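Local atomic coordinates of AT-less polyketide synthase (Streptomyces platensis subsp. rosaceus, PDB entry 4QYR), a protein that probably catalyses the condensing, carbon–carbon bond-forming step of chain elongation as a ketosynthase domain of the isomigrastatin polyketide synthase. Residues A64-G69 and R236-A241; D74-H79 and D601-P606. All coordinates share one frame; numbering follows the deposited sequence. Where two conformers were deposited one is given.

Interaction 1: A64-G69 and R236-A241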
loop_
_atom_site.group_PDB
_atom_site.type_symbol
_atom_site.label_atom_id
_atom_site.label_comp_id
_atom_site.label_asym_id
_atom_site.label_seq_id
_atom_site.Cartn_x
_atom_site.Cartn_y
_atom_site.Cartn_z
ATOM N N ALA A 64 -20.480 19.358 1.658
ATOM C CA ALA A 64 -19.340 18.687 1.036
ATOM C C ALA A 64 -18.907 19.417 -0.217
ATOM O O ALA A 64 -19.699 20.118 -0.840
ATOM C CB ALA A 64 -19.670 17.233 0.703
ATOM N N GLY A 65 -17.636 19.264 -0.567
ATOM C CA GLY A 65 -17.193 19.590 -1.901
ATOM C C GLY A 65 -17.552 18.379 -2.736
ATOM O O GLY A 65 -17.111 17.272 -2.440
ATOM N N ARG A 66 -18.371 18.578 -3.759
ATOM C CA ARG A 66 -18.819 17.482 -4.619
ATOM C C ARG A 66 -18.349 17.622 -6.054
ATOM O O ARG A 66 -18.214 18.724 -6.592
ATOM C CB ARG A 66 -20.341 17.379 -4.634
ATOM C CG ARG A 66 -20.948 16.870 -3.367
ATOM C CD ARG A 66 -22.400 16.503 -3.605
ATOM N NE ARG A 66 -23.328 17.627 -3.428
ATOM C CZ ARG A 66 -23.951 18.266 -4.419
ATOM N NH1 ARG A 66 -24.791 19.255 -4.144
ATOM N NH2 ARG A 66 -23.743 17.916 -5.685
ATOM N N ILE A 67 -18.127 16.476 -6.669
ATOM C CA ILE A 67 -17.875 16.390 -8.083
ATOM C C ILE A 67 -19.208 16.187 -8.789
ATOM O O ILE A 67 -20.021 15.346 -8.380
ATOM C CB ILE A 67 -16.920 15.227 -8.387
ATOM C CG1 ILE A 67 -15.525 15.563 -7.897
ATOM C CG2 ILE A 67 -16.906 14.879 -9.873
ATOM C CD1 ILE A 67 -14.562 14.507 -8.237
ATOM N N GLU A 68 -19.464 16.949 -9.839
ATOM C CA GLU A 68 -20.688 16.707 -10.572
ATOM C C GLU A 68 -20.509 15.534 -11.531
ATOM O O GLU A 68 -19.470 15.413 -12.198
ATOM C CB GLU A 68 -21.132 17.956 -11.322
ATOM C CG GLU A 68 -22.539 18.386 -10.935
ATOM C CD GLU A 68 -23.542 17.227 -10.972
ATOM O OE1 GLU A 68 -23.522 16.438 -11.946
ATOM O OE2 GLU A 68 -24.349 17.100 -10.018
ATOM N N GLY A 69 -21.510 14.654 -11.579
ATOM C CA GLY A 69 -21.522 13.577 -12.554
ATOM C C GLY A 69 -20.752 12.357 -12.111
ATOM O O GLY A 69 -20.025 11.733 -12.883
ATOM N N ARG A 236 -15.718 17.347 4.401
ATOM C CA ARG A 236 -15.265 16.320 3.478
ATOM C C ARG A 236 -15.477 16.775 2.019
ATOM O O ARG A 236 -16.403 17.532 1.726
ATOM C CB ARG A 236 -15.997 15.015 3.772
ATOM C CG ARG A 236 -15.997 14.621 5.253
ATOM C CD ARG A 236 -16.603 13.238 5.449
ATOM N NE ARG A 236 -15.835 12.242 4.700
ATOM C CZ ARG A 236 -16.306 11.089 4.222
ATOM N NH1 ARG A 236 -17.581 10.732 4.397
ATOM N NH2 ARG A 236 -15.485 10.292 3.545
ATOM N N SER A 237 -14.609 16.330 1.112
ATOM C CA SER A 237 -14.745 16.646 -0.316
ATOM C C SER A 237 -14.420 15.484 -1.207
ATOM O O SER A 237 -13.624 14.613 -0.853
ATOM C CB SER A 237 -13.835 17.789 -0.727
ATOM O OG SER A 237 -14.210 18.989 -0.100
ATOM N N GLU A 238 -15.022 15.502 -2.387
ATOM C CA GLU A 238 -14.694 14.538 -3.424
ATOM C C GLU A 238 -13.573 15.073 -4.286
ATOM O O GLU A 238 -13.337 16.270 -4.328
ATOM C CB GLU A 238 -15.923 14.234 -4.273
ATOM C CG GLU A 238 -17.081 13.799 -3.434
ATOM C CD GLU A 238 -18.272 13.379 -4.247
ATOM O OE1 GLU A 238 -18.538 14.036 -5.283
ATOM O OE2 GLU A 238 -18.937 12.394 -3.838
ATOM N N GLY A 239 -12.888 14.185 -4.986
ATOM C CA GLY A 239 -11.795 14.607 -5.842
ATOM C C GLY A 239 -11.124 13.409 -6.460
ATOM O O GLY A 239 -11.125 12.316 -5.873
ATOM N N VAL A 240 -10.568 13.601 -7.649
ATOM C CA VAL A 240 -9.795 12.543 -8.277
ATOM C C VAL A 240 -8.665 13.160 -9.090
ATOM O O VAL A 240 -8.846 14.177 -9.755
ATOM C CB VAL A 240 -10.693 11.667 -9.152
ATOM C CG1 VAL A 240 -11.413 12.522 -10.180
ATOM C CG2 VAL A 240 -9.912 10.534 -9.803
ATOM N N ALA A 241 -7.482 12.563 -9.009
ATOM C CA ALA A 241 -6.305 13.112 -9.679
ATOM C C ALA A 241 -5.327 12.019 -10.021
ATOM O O ALA A 241 -5.277 10.999 -9.340
ATOM C CB ALA A 241 -5.628 14.146 -8.793
#
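The backbones of 64-69 and 236-241 run the same way, their end-to-end directions 15° apart, and touch at a single parallel beta bridge in which Gly65 faces Ser237. Gly65 N donates to Arg236 O (3.1 Å), while Gly65 O takes the amide of Glu238 at 2.7 Å between O and N. At the bridge the CA atoms are 4.1 Å apart, and Ser237 OG sits 3.5 Å from Gly65 CA, where a glycine leaves room for it.

Beyond the bridge a side chain takes over the pairing. Glu238 reaches across with its chain extended beyond CG (chi2 -175°), and its OE1 uses the anti lone pair to accept the amide of Ile67, OE1 to N 2.8 Å with 167° at the hydrogen. The other oxygen, OE2, forms a salt bridge with Arg45 and accepts from Leu203 N, and this buried carboxylate is thus gripped at both oxygens. The Ile67 side chain runs across that of Glu238 at a slant, CG1 near Glu238 CB, and its CD1 ends 3.7 Å from Gly239 CA.

Arg66 turns away to Asp40 O, and Arg236 to Glu355. The bridge lies just ahead of strand 239-247 in the central sheet of the thiolase-type fold, and the Ile67 end of the contact on its first residues: Gly239 pairs with Asn201 at the end of strand 194-201, and Val240 with Arg17 of strand 9-17.

Interaction 2: D74-H79 and D601-P606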
loop_
_atom_site.group_PDB
_atom_site.type_symbol
_atom_site.label_atom_id
_atom_site.label_comp_id
_atom_site.label_asym_id
_atom_site.label_seq_id
_atom_site.Cartn_x
_atom_site.Cartn_y
_atom_site.Cartn_z
ATOM N N ASP A 74 -17.973 5.969 -18.946
ATOM C CA ASP A 74 -17.990 5.426 -20.299
ATOM C C ASP A 74 -17.586 3.966 -20.213
ATOM O O ASP A 74 -16.404 3.640 -20.330
ATOM C CB ASP A 74 -17.039 6.199 -21.200
ATOM C CG ASP A 74 -17.360 6.048 -22.658
ATOM O OD1 ASP A 74 -18.174 5.161 -23.014
ATOM O OD2 ASP A 74 -16.787 6.831 -23.452
ATOM N N ALA A 75 -18.563 3.087 -19.984
ATOM C CA ALA A 75 -18.263 1.687 -19.716
ATOM C C ALA A 75 -17.910 0.960 -21.001
ATOM O O ALA A 75 -17.159 -0.009 -20.973
ATOM C CB ALA A 75 -19.420 1.011 -19.026
ATOM N N ASP A 76 -18.435 1.426 -22.128
ATOM C CA ASP A 76 -18.059 0.831 -23.408
ATOM C C ASP A 76 -16.628 1.114 -23.776
ATOM O O ASP A 76 -15.986 0.318 -24.455
ATOM C CB ASP A 76 -18.961 1.327 -24.525
ATOM C CG ASP A 76 -20.384 1.062 -24.234
ATOM O OD1 ASP A 76 -20.910 0.061 -24.763
ATOM O OD2 ASP A 76 -20.959 1.834 -23.436
ATOM N N PHE A 77 -16.142 2.268 -23.360
ATOM C CA PHE A 77 -14.768 2.615 -23.613
ATOM C C PHE A 77 -13.845 1.527 -23.054
ATOM O O PHE A 77 -12.861 1.152 -23.690
ATOM C CB PHE A 77 -14.454 3.974 -23.002
ATOM C CG PHE A 77 -13.092 4.495 -23.347
ATOM C CD1 PHE A 77 -12.925 5.393 -24.375
ATOM C CD2 PHE A 77 -11.983 4.082 -22.640
ATOM C CE1 PHE A 77 -11.682 5.869 -24.686
ATOM C CE2 PHE A 77 -10.745 4.547 -22.955
ATOM C CZ PHE A 77 -10.591 5.439 -23.976
ATOM N N PHE A 78 -14.201 0.995 -21.885
ATOM C CA PHE A 78 -13.402 -0.024 -21.210
ATOM C C PHE A 78 -14.006 -1.413 -21.372
ATOM O O PHE A 78 -13.583 -2.373 -20.716
ATOM C CB PHE A 78 -13.259 0.333 -19.734
ATOM C CG PHE A 78 -12.630 1.684 -19.509
ATOM C CD1 PHE A 78 -11.257 1.821 -19.441
ATOM C CD2 PHE A 78 -13.414 2.825 -19.404
ATOM C CE1 PHE A 78 -10.678 3.054 -19.246
ATOM C CE2 PHE A 78 -12.834 4.070 -19.211
ATOM C CZ PHE A 78 -11.466 4.180 -19.122
ATOM N N HIS A 79 -15.005 -1.499 -22.242
ATOM C CA HIS A 79 -15.655 -2.761 -22.565
ATOM C C HIS A 79 -16.215 -3.442 -21.309
ATOM O O HIS A 79 -15.692 -4.458 -20.854
ATOM C CB HIS A 79 -14.673 -3.676 -23.308
ATOM C CG HIS A 79 -14.008 -3.016 -24.480
ATOM N ND1 HIS A 79 -14.509 -3.096 -25.761
ATOM C CD2 HIS A 79 -12.885 -2.263 -24.558
ATOM C CE1 HIS A 79 -13.724 -2.415 -26.582
ATOM N NE2 HIS A 79 -12.734 -1.902 -25.875
ATOM N N ASP A 601 -22.778 8.219 -19.684
ATOM C CA ASP A 601 -23.796 7.214 -19.407
ATOM C C ASP A 601 -23.956 7.067 -17.900
ATOM O O ASP A 601 -22.983 7.168 -17.165
ATOM C CB ASP A 601 -23.432 5.869 -20.050
ATOM C CG ASP A 601 -23.327 5.946 -21.581
ATOM O OD1 ASP A 601 -24.206 6.567 -22.245
ATOM O OD2 ASP A 601 -22.362 5.361 -22.121
ATOM N N ARG A 602 -25.182 6.837 -17.438
ATOM C CA ARG A 602 -25.442 6.705 -16.003
ATOM C C ARG A 602 -25.338 5.260 -15.494
ATOM O O ARG A 602 -26.058 4.370 -15.948
ATOM C CB ARG A 602 -26.824 7.261 -15.665
ATOM C CG ARG A 602 -27.197 7.059 -14.215
ATOM C CD ARG A 602 -28.701 7.040 -14.013
ATOM N NE ARG A 602 -29.130 6.583 -12.685
ATOM C CZ ARG A 602 -28.871 7.211 -11.541
ATOM N NH1 ARG A 602 -28.147 8.329 -11.528
ATOM N NH2 ARG A 602 -29.332 6.716 -10.399
ATOM N N TYR A 603 -24.446 5.026 -14.537
ATOM C CA TYR A 603 -24.344 3.709 -13.904
ATOM C C TYR A 603 -24.414 3.860 -12.396
ATOM O O TYR A 603 -23.449 4.292 -11.753
ATOM C CB TYR A 603 -23.055 2.986 -14.314
ATOM C CG TYR A 603 -22.981 2.695 -15.793
ATOM C CD1 TYR A 603 -23.485 1.508 -16.310
ATOM C CD2 TYR A 603 -22.424 3.612 -16.674
ATOM C CE1 TYR A 603 -23.428 1.236 -17.662
ATOM C CE2 TYR A 603 -22.368 3.352 -18.034
ATOM C CZ TYR A 603 -22.872 2.162 -18.527
ATOM O OH TYR A 603 -22.825 1.894 -19.884
ATOM N N TRP A 604 -25.571 3.521 -11.838
ATOM C CA TRP A 604 -25.765 3.617 -10.403
ATOM C C TRP A 604 -26.237 2.278 -9.831
ATOM O O TRP A 604 -26.151 1.235 -10.489
ATOM C CB TRP A 604 -26.758 4.739 -10.076
ATOM C CG TRP A 604 -26.612 5.307 -8.689
ATOM C CD1 TRP A 604 -27.545 5.291 -7.688
ATOM C CD2 TRP A 604 -25.453 5.948 -8.142
ATOM N NE1 TRP A 604 -27.041 5.892 -6.558
ATOM C CE2 TRP A 604 -25.758 6.301 -6.811
ATOM C CE3 TRP A 604 -24.175 6.244 -8.646
ATOM C CZ2 TRP A 604 -24.839 6.943 -5.982
ATOM C CZ3 TRP A 604 -23.266 6.890 -7.826
ATOM C CH2 TRP A 604 -23.602 7.232 -6.508
ATOM N N VAL A 605 -26.716 2.313 -8.593
ATOM C CA VAL A 605 -27.175 1.124 -7.901
ATOM C C VAL A 605 -28.347 0.486 -8.643
ATOM O O VAL A 605 -29.319 1.165 -8.979
ATOM C CB VAL A 605 -27.575 1.464 -6.454
ATOM C CG1 VAL A 605 -28.165 0.250 -5.743
ATOM C CG2 VAL A 605 -26.369 2.021 -5.698
ATOM N N PRO A 606 -28.244 -0.824 -8.915
ATOM C CA PRO A 606 -29.288 -1.582 -9.611
ATOM C C PRO A 606 -30.544 -1.790 -8.773
ATOM O O PRO A 606 -30.516 -1.624 -7.554
ATOM C CB PRO A 606 -28.605 -2.923 -9.911
ATOM C CG PRO A 606 -27.568 -3.048 -8.897
ATOM C CD PRO A 606 -27.067 -1.658 -8.631
#
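Tyr603, which touches Ala75, belongs to a sequence consistent with the LPxYPFxxxxYW motif that ends the post-ketosynthase linker of modular polyketide synthases, and through it the end of the motif runs back onto the ketosynthase. Its partners, Asp74 to Asp76, form the bend between strand 72-73 and helix 82-86. The methyl of Ala75 points toward the 601-606 tail and comes obliquely to the phenol end of Tyr603, with CB 3.6 Å from OH and 3.7 Å from CZ. The tyrosine has CG anti to its own carbonyl carbon (chi1 -63°), and its ring reaches from the tail to the bend; Ala85 of helix 82-86 touches both Ala75 and Tyr603.

Strands 72-73 and 601-602 form a small antiparallel sheet, separate from the large mixed sheet of the ketosynthase. Asp601 pairs with Phe73 through the backbone, and Tyr603 with Asp71, which brings the tail alongside the residues that lead into the bend. A type I turn begins at Asp76 and leads away from the contact to His79, closed by a weak bond from His79 N to Asp76 O.

Beside the phenol, Asp76 OD2 stands 4.0 Å from Tyr603 OH, its carboxylate plane inclined 54° to the ring. The same oxygen is 4.0 Å from Asp601 OD2, and these two side chains cross at about a right angle. Asp74 lies beside Asp601 instead, with OD1 4.3 Å from Asp601 OD2. The proximity may modestly favour protonation of one of the three, an effect that solvent near Asp76 and Asp601 would weaken. Asp74 is held from its other oxygen, OD2 accepting from Ala599 N just ahead of the tail strand, and its backbone N donates to Glu97 of helix 90-106.

In the fold
From the N terminus the chain passes through 64-69, crosses strand 72-73 and enters 74-79 within a few residues. Interaction 1 then closes a loop of 166 intervening residues at 236-241, where strand 239-247 of the large mixed sheet begins. Interaction 2 closes only near the C-terminal end of this construct, at 601-606, after 521 intervening residues of which 189 are helix and 84 strand. The segments alternate along the sequence, so the two closures cross. The nearest atoms of interactions 1 and 2 are about 7 Å apart, without touching. One short early region is thereby joined both to the buried central sheet and to the tail at 601-606, which returns to the ketosynthase.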